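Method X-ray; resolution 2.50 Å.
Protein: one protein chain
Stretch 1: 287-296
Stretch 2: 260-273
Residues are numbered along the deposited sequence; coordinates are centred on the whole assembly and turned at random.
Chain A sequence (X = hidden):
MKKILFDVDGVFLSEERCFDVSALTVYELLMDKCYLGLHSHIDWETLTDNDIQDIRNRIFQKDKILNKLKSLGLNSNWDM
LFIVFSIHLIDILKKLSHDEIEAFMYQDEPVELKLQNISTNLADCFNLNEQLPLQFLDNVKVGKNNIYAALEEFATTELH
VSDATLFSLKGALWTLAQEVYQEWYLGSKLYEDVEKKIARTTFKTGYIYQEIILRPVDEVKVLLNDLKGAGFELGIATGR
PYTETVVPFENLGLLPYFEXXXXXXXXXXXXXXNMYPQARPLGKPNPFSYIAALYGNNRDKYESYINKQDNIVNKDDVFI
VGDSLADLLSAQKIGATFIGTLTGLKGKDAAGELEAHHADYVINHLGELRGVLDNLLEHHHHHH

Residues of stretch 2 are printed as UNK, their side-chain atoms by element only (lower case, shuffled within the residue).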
ATOM      1  N   PRO A 287       0.818  -2.754 -19.601  1.00 24.24           N
ATOM      2  CA  PRO A 287       0.375  -4.153 -19.609  1.00 24.58           C
ATOM      3  C   PRO A 287       1.454  -5.218 -19.379  1.00 24.66           C
ATOM      4  O   PRO A 287       1.159  -6.410 -19.420  1.00 26.42           O
ATOM      5  CB  PRO A 287      -0.284  -4.293 -20.979  1.00 23.27           C
ATOM      6  CG  PRO A 287       0.552  -3.390 -21.826  1.00 23.90           C
ATOM      7  CD  PRO A 287       0.721  -2.172 -20.951  1.00 23.46           C
ATOM      8  N   PHE A 288       2.686  -4.794 -19.119  1.00 24.42           N
ATOM      9  CA  PHE A 288       3.784  -5.727 -18.896  1.00 24.85           C
ATOM     10  C   PHE A 288       3.499  -6.865 -17.933  1.00 24.99           C
ATOM     11  O   PHE A 288       3.729  -8.033 -18.260  1.00 26.24           O
ATOM     12  CB  PHE A 288       5.024  -5.005 -18.382  1.00 23.43           C
ATOM     13  CG  PHE A 288       6.068  -5.939 -17.859  1.00 24.38           C
ATOM     14  CD1 PHE A 288       6.800  -6.735 -18.734  1.00 24.36           C
ATOM     15  CD2 PHE A 288       6.293  -6.065 -16.492  1.00 25.06           C
ATOM     16  CE1 PHE A 288       7.749  -7.642 -18.263  1.00 21.82           C
ATOM     17  CE2 PHE A 288       7.241  -6.972 -16.011  1.00 24.81           C
ATOM     18  CZ  PHE A 288       7.969  -7.765 -16.902  1.00 22.91           C
ATOM     19  N   SER A 289       3.034  -6.524 -16.735  1.00 24.67           N
ATOM     20  CA  SER A 289       2.747  -7.534 -15.723  1.00 25.24           C
ATOM     21  C   SER A 289       1.619  -8.458 -16.159  1.00 24.32           C
ATOM     22  O   SER A 289       1.654  -9.653 -15.883  1.00 23.69           O
ATOM     23  CB  SER A 289       2.396  -6.876 -14.390  1.00 27.03           C
ATOM     24  OG  SER A 289       1.231  -6.072 -14.518  1.00 35.05           O
ATOM     25  N   TYR A 290       0.628  -7.915 -16.857  1.00 22.20           N
ATOM     26  CA  TYR A 290      -0.461  -8.749 -17.322  1.00 20.74           C
ATOM     27  C   TYR A 290       0.057  -9.685 -18.402  1.00 21.49           C
ATOM     28  O   TYR A 290      -0.374 -10.833 -18.500  1.00 22.14           O
ATOM     29  CB  TYR A 290      -1.621  -7.898 -17.853  1.00 19.79           C
ATOM     30  CG  TYR A 290      -2.694  -7.646 -16.814  1.00 18.36           C
ATOM     31  CD1 TYR A 290      -3.322  -8.712 -16.167  1.00 17.23           C
ATOM     32  CD2 TYR A 290      -3.037  -6.344 -16.432  1.00 17.24           C
ATOM     33  CE1 TYR A 290      -4.259  -8.496 -15.160  1.00 18.09           C
ATOM     34  CE2 TYR A 290      -3.975  -6.112 -15.422  1.00 15.73           C
ATOM     35  CZ  TYR A 290      -4.585  -7.196 -14.786  1.00 18.39           C
ATOM     36  OH  TYR A 290      -5.502  -6.984 -13.773  1.00 15.44           O
ATOM     37  N   ILE A 291       1.003  -9.196 -19.197  1.00 21.40           N
ATOM     38  CA  ILE A 291       1.593  -9.988 -20.274  1.00 22.16           C
ATOM     39  C   ILE A 291       2.474 -11.107 -19.708  1.00 23.51           C
ATOM     40  O   ILE A 291       2.569 -12.197 -20.281  1.00 22.34           O
ATOM     41  CB  ILE A 291       2.428  -9.084 -21.217  1.00 21.82           C
ATOM     42  CG1 ILE A 291       1.497  -8.072 -21.891  1.00 21.91           C
ATOM     43  CG2 ILE A 291       3.161  -9.929 -22.254  1.00 18.29           C
ATOM     44  CD1 ILE A 291       2.183  -7.106 -22.860  1.00 23.26           C
ATOM     45  N   ALA A 292       3.109 -10.822 -18.576  1.00 23.39           N
ATOM     46  CA  ALA A 292       3.970 -11.784 -17.911  1.00 23.80           C
ATOM     47  C   ALA A 292       3.121 -12.866 -17.250  1.00 24.81           C
ATOM     48  O   ALA A 292       3.510 -14.031 -17.196  1.00 24.38           O
ATOM     49  CB  ALA A 292       4.816 -11.080 -16.871  1.00 22.00           C
ATOM     50  N   ALA A 293       1.959 -12.465 -16.751  1.00 25.71           N
ATOM     51  CA  ALA A 293       1.041 -13.375 -16.088  1.00 26.88           C
ATOM     52  C   ALA A 293       0.314 -14.255 -17.096  1.00 29.07           C
ATOM     53  O   ALA A 293      -0.263 -15.291 -16.742  1.00 28.19           O
ATOM     54  CB  ALA A 293       0.036 -12.590 -15.277  1.00 24.79           C
ATOM     55  N   LEU A 294       0.359 -13.847 -18.356  1.00 30.20           N
ATOM     56  CA  LEU A 294      -0.316 -14.583 -19.408  1.00 33.04           C
ATOM     57  C   LEU A 294       0.575 -15.612 -20.092  1.00 33.86           C
ATOM     58  O   LEU A 294       0.214 -16.781 -20.161  1.00 34.23           O
ATOM     59  CB  LEU A 294      -0.873 -13.599 -20.440  1.00 34.90           C
ATOM     60  CG  LEU A 294      -2.000 -14.087 -21.358  1.00 36.35           C
ATOM     61  CD1 LEU A 294      -2.787 -12.898 -21.898  1.00 37.05           C
ATOM     62  CD2 LEU A 294      -1.419 -14.905 -22.475  1.00 37.62           C
ATOM     63  N   TYR A 295       1.733 -15.187 -20.591  1.00 35.31           N
ATOM     64  CA  TYR A 295       2.635 -16.104 -21.281  1.00 36.75           C
ATOM     65  C   TYR A 295       3.615 -16.848 -20.371  1.00 37.74           C
ATOM     66  O   TYR A 295       4.060 -17.947 -20.697  1.00 39.39           O
ATOM     67  CB  TYR A 295       3.408 -15.357 -22.370  1.00 37.15           C
ATOM     68  CG  TYR A 295       2.527 -14.699 -23.402  1.00 38.15           C
ATOM     69  CD1 TYR A 295       1.590 -15.441 -24.125  1.00 38.81           C
ATOM     70  CD2 TYR A 295       2.616 -13.325 -23.652  1.00 38.35           C
ATOM     71  CE1 TYR A 295       0.760 -14.830 -25.067  1.00 39.30           C
ATOM     72  CE2 TYR A 295       1.788 -12.705 -24.593  1.00 37.51           C
ATOM     73  CZ  TYR A 295       0.864 -13.465 -25.295  1.00 38.64           C
ATOM     74  OH  TYR A 295       0.031 -12.870 -26.220  1.00 39.98           O
ATOM     75  N   GLY A 296       3.948 -16.261 -19.232  1.00 37.44           N
ATOM     76  CA  GLY A 296       4.879 -16.910 -18.329  1.00 38.01           C
ATOM     77  C   GLY A 296       5.761 -15.856 -17.697  1.00 39.09           C
ATOM     78  O   GLY A 296       6.062 -14.840 -18.321  1.00 40.50           O
ATOM     79  N   UNK A 260       2.705 -20.625  -9.959  1.00 37.42           N
ATOM     80  CA  UNK A 260       3.714 -19.629  -9.635  1.00 38.11           C
ATOM     81  C   UNK A 260       4.301 -18.903 -10.851  1.00 37.97           C
ATOM     82  O   UNK A 260       4.757 -17.762 -10.732  1.00 38.26           O
ATOM     83  c   UNK A 260       4.838 -20.267  -8.815  1.00 38.03           C
ATOM     84  N   UNK A 261       4.294 -19.543 -12.016  1.00 37.52           N
ATOM     85  CA  UNK A 261       4.853 -18.908 -13.208  1.00 37.80           C
ATOM     86  C   UNK A 261       3.907 -17.903 -13.851  1.00 36.87           C
ATOM     87  O   UNK A 261       4.278 -17.181 -14.780  1.00 36.78           O
ATOM     88  c   UNK A 261       5.259 -19.965 -14.238  1.00 40.13           C
ATOM     89  o   UNK A 261       7.358 -18.840 -14.287  1.00 45.28           O
ATOM     90  o   UNK A 261       7.253 -20.828 -15.224  1.00 46.50           O
ATOM     91  c   UNK A 261       6.727 -19.873 -14.610  1.00 44.01           C
ATOM     92  N   UNK A 262       2.683 -17.850 -13.347  1.00 35.45           N
ATOM     93  CA  UNK A 262       1.692 -16.940 -13.888  1.00 34.27           C
ATOM     94  C   UNK A 262       1.223 -15.917 -12.864  1.00 32.96           C
ATOM     95  O   UNK A 262       0.062 -15.507 -12.863  1.00 32.35           O
ATOM     96  c   UNK A 262       1.572 -20.499 -17.530  1.00 38.60           C
ATOM     97  c   UNK A 262       1.821 -19.140 -17.689  1.00 37.17           C
ATOM     98  c   UNK A 262       1.474 -18.251 -16.676  1.00 35.94           C
ATOM     99  c   UNK A 262       0.509 -17.740 -14.419  1.00 35.29           C
ATOM    100  c   UNK A 262       0.981 -20.966 -16.362  1.00 37.95           C
ATOM    101  c   UNK A 262       0.880 -18.704 -15.505  1.00 35.79           C
ATOM    102  c   UNK A 262       0.640 -20.065 -15.358  1.00 38.71           C
ATOM    103  N   UNK A 263       2.130 -15.527 -11.977  1.00 31.30           N
ATOM    104  CA  UNK A 263       1.826 -14.523 -10.974  1.00 28.97           C
ATOM    105  C   UNK A 263       2.834 -13.396 -11.133  1.00 29.20           C
ATOM    106  O   UNK A 263       3.994 -13.524 -10.746  1.00 31.47           O
ATOM    107  c   UNK A 263       0.933 -16.256  -9.391  1.00 26.24           C
ATOM    108  c   UNK A 263       1.620 -13.989  -8.539  1.00 25.85           C
ATOM    109  c   UNK A 263       1.917 -15.092  -9.552  1.00 27.76           C
ATOM    110  c   UNK A 263       0.899 -16.870  -7.991  1.00 22.08           C
ATOM    111  N   UNK A 264       2.388 -12.301 -11.739  1.00 29.31           N
ATOM    112  CA  UNK A 264       3.239 -11.137 -11.959  1.00 28.39           C
ATOM    113  C   UNK A 264       3.018 -10.140 -10.817  1.00 27.24           C
ATOM    114  O   UNK A 264       1.875  -9.849 -10.452  1.00 27.35           O
ATOM    115  c   UNK A 264       2.899 -10.497 -13.301  1.00 27.52           C
ATOM    116  N   UNK A 265       4.106  -9.621 -10.257  1.00 26.01           N
ATOM    117  CA  UNK A 265       4.014  -8.675  -9.152  1.00 25.08           C
ATOM    118  C   UNK A 265       4.882  -7.449  -9.388  1.00 25.23           C
ATOM    119  O   UNK A 265       5.551  -7.334 -10.421  1.00 24.78           O
ATOM    120  c   UNK A 265       3.750 -10.618  -7.562  1.00 25.87           C
ATOM    121  o   UNK A 265       5.892  -9.550  -7.865  1.00 27.76           O
ATOM    122  c   UNK A 265       4.476  -9.306  -7.819  1.00 26.56           C
ATOM    123  N   UNK A 266       4.872  -6.543  -8.411  1.00 23.93           N
ATOM    124  CA  UNK A 266       5.645  -5.307  -8.473  1.00 24.62           C
ATOM    125  C   UNK A 266       7.137  -5.605  -8.452  1.00 25.78           C
ATOM    126  O   UNK A 266       7.952  -4.773  -8.847  1.00 26.25           O
ATOM    127  c   UNK A 266       5.272  -4.398  -7.298  1.00 23.19           C
ATOM    128  N   UNK A 267       7.493  -6.790  -7.971  1.00 26.68           N
ATOM    129  CA  UNK A 267       8.894  -7.176  -7.936  1.00 26.95           C
ATOM    130  C   UNK A 267       9.341  -7.432  -9.372  1.00 27.57           C
ATOM    131  O   UNK A 267      10.433  -7.034  -9.768  1.00 29.86           O
ATOM    132  c   UNK A 267       9.092  -8.435  -7.085  1.00 26.41           C
ATOM    133  o   UNK A 267       8.759  -8.192  -5.721  1.00 25.24           O
ATOM    134  N   UNK A 268       8.498  -8.080 -10.166  1.00 27.65           N
ATOM    135  CA  UNK A 268       8.874  -8.345 -11.546  1.00 28.75           C
ATOM    136  C   UNK A 268       9.067  -7.051 -12.327  1.00 29.50           C
ATOM    137  O   UNK A 268      10.061  -6.907 -13.031  1.00 30.72           O
ATOM    138  o   UNK A 268       8.582 -11.237 -11.288  1.00 30.70           O
ATOM    139  o   UNK A 268       6.429 -10.783 -11.157  1.00 29.61           O
ATOM    140  c   UNK A 268       7.594 -10.501 -11.510  1.00 29.57           C
ATOM    141  c   UNK A 268       7.823  -9.208 -12.231  1.00 27.85           C
ATOM    142  N   UNK A 269       8.128  -6.110 -12.209  1.00 29.70           N
ATOM    143  CA  UNK A 269       8.255  -4.849 -12.931  1.00 31.10           C
ATOM    144  C   UNK A 269       9.533  -4.162 -12.487  1.00 31.27           C
ATOM    145  O   UNK A 269      10.218  -3.521 -13.284  1.00 32.12           O
ATOM    146  c   UNK A 269       6.980  -3.511 -11.204  1.00 33.51           C
ATOM    147  c   UNK A 269       7.069  -3.880 -12.673  1.00 31.38           C
ATOM    148  c   UNK A 269       5.774  -4.517 -13.124  1.00 34.06           C
ATOM    149  N   UNK A 270       9.856  -4.317 -11.209  1.00 31.60           N
ATOM    150  CA  UNK A 270      11.051  -3.716 -10.641  1.00 31.71           C
ATOM    151  C   UNK A 270      12.288  -4.383 -11.234  1.00 32.55           C
ATOM    152  O   UNK A 270      13.276  -3.720 -11.560  1.00 32.28           O
ATOM    153  c   UNK A 270      11.027  -3.875  -9.119  1.00 29.80           C
ATOM    154  c   UNK A 270      12.193  -3.343  -8.278  1.00 32.01           C
ATOM    155  c   UNK A 270      13.380  -4.283  -8.386  1.00 31.48           C
ATOM    156  c   UNK A 270      12.558  -1.927  -8.712  1.00 31.73           C
ATOM    157  N   UNK A 271      12.230  -5.699 -11.372  1.00 31.42           N
ATOM    158  CA  UNK A 271      13.351  -6.417 -11.930  1.00 32.59           C
ATOM    159  C   UNK A 271      13.495  -6.054 -13.404  1.00 32.88           C
ATOM    160  O   UNK A 271      14.581  -5.699 -13.867  1.00 31.57           O
ATOM    161  o   UNK A 271      15.717  -7.440 -10.672  1.00 41.78           O
ATOM    162  c   UNK A 271      15.656  -8.031 -11.784  1.00 40.47           C
ATOM    163  o   UNK A 271      16.620  -8.092 -12.587  1.00 39.74           O
ATOM    164  c   UNK A 271      14.358  -8.729 -12.163  1.00 37.20           C
ATOM    165  c   UNK A 271      13.141  -7.919 -11.770  1.00 34.27           C
ATOM    166  N   UNK A 272      12.384  -6.120 -14.130  1.00 33.10           N
ATOM    167  CA  UNK A 272      12.368  -5.807 -15.554  1.00 33.87           C
ATOM    168  C   UNK A 272      12.924  -4.416 -15.868  1.00 34.47           C
ATOM    169  O   UNK A 272      13.569  -4.225 -16.894  1.00 32.16           O
ATOM    170  c   UNK A 272      10.944  -5.931 -16.091  1.00 32.92           C
ATOM    171  N   UNK A 273      12.677  -3.449 -14.987  1.00 36.20           N
ATOM    172  CA  UNK A 273      13.158  -2.088 -15.209  1.00 38.82           C
ATOM    173  C   UNK A 273      14.671  -1.982 -15.044  1.00 39.41           C
ATOM    174  O   UNK A 273      15.325  -1.170 -15.697  1.00 39.73           O
ATOM    175  c   UNK A 273      12.457  -1.111 -14.256  1.00 38.93           C
ATOM    176  c   UNK A 273      10.944  -1.055 -14.433  1.00 39.84           C
ATOM    177  c   UNK A 273      10.254  -0.156 -13.414  1.00 40.80           C
ATOM    178  o   UNK A 273      10.627  -0.198 -12.217  1.00 40.82           O
ATOM    179  o   UNK A 273       9.320   0.578 -13.812  1.00 40.25           O
TER

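Position 260 carries a single side-chain carbon and lies out of reach of stretch 1, so it is Ala-260. Position 261 has two carbons, the second bearing two oxygens; the carboxylate stays clear of the helix 288-295, and what approaches is the backbone, with O of 261 3.5 Å from C of Gly-296. This is Asp-261.

Position 262 shows one carbon followed by a six-carbon ring without oxygen. CB leaves sideways, but the ring comes nearer and settles against the end of the helix, close to O of Ala-293 and CA of Gly-296. It is Phe-262. Its CD1 lies 3.4 Å from O of Ala-293, and its CE1 is 3.8 Å from CA of Gly-296. The carbonyl O of Tyr-295 sits at the ring edge, near its plane. Gly-296 leaves helical geometry at phi 143° and psi 148°, angles at which a CB would be jammed against the preceding carbonyl, so the backbone itself calls for glycine.

Position 263 has four carbons, forked at the first, with one arm two carbons long; it points away and makes no contact. It is Ile-263. Position 264 has one carbon again, and this one points toward the helix: CB of 264 is 3.0 Å from O of Ser-289, a very tight approach, and 4.1 Å from CB of both Ala-292 and Ala-293. It is Ala-264. Small residues on each side accompany the close approach of strand and helix.

At 265 one carbon carries an oxygen and a second carbon, and the side chain turns away from stretch 1, giving Thr-265. It works locally as an N-cap: its OG1 accepts from the backbone N of 267 at 3.2 Å, a capping bond. Position 266, one carbon, also pointing away, is Ala-266. Position 267 has one carbon and one oxygen and is out of reach of stretch 1: Ser-267, its hydroxyl bonded elsewhere in the structure.

Position 268 has two carbons, the second with two oxygens, and its CB is 4.4 Å from CE2 of Phe-288. It is Asp-268. Its OD2 accepts from N of Thr-265 at 2.7 Å, so side chains at both positions help hold the helix start. Position 269 has one carbon carrying two more and lies at the edge of the Phe-288 ring. It is Val-269, whose CG1 is 3.7 Å from CD2 of Phe-288.

Position 270 has four carbons forked at the second and points away: Leu-270. Position 271, three carbons ending in two oxygens, its end leading away, is Glu-271. Position 272 is a lone carbon facing stretch 1, with CB of 272 3.6 Å from CZ of Phe-288: Ala-272. Position 273, again three carbons with two terminal oxygens, out of reach, is Glu-273.

The contact works by packing, since no hydrogen bond crosses it. The helix axes meet at 106°, 10.0 Å apart. Phe-288 reaches Val-269 and Ala-272, alanines line the strand contact, and Phe-262 covers the helix end. Thr-265 and Asp-268 hold the helix start locally; the contact is mostly apolar packing, with backbone carbonyls close by.

Stretch 2 260-273: ADFIATASDVLEAE
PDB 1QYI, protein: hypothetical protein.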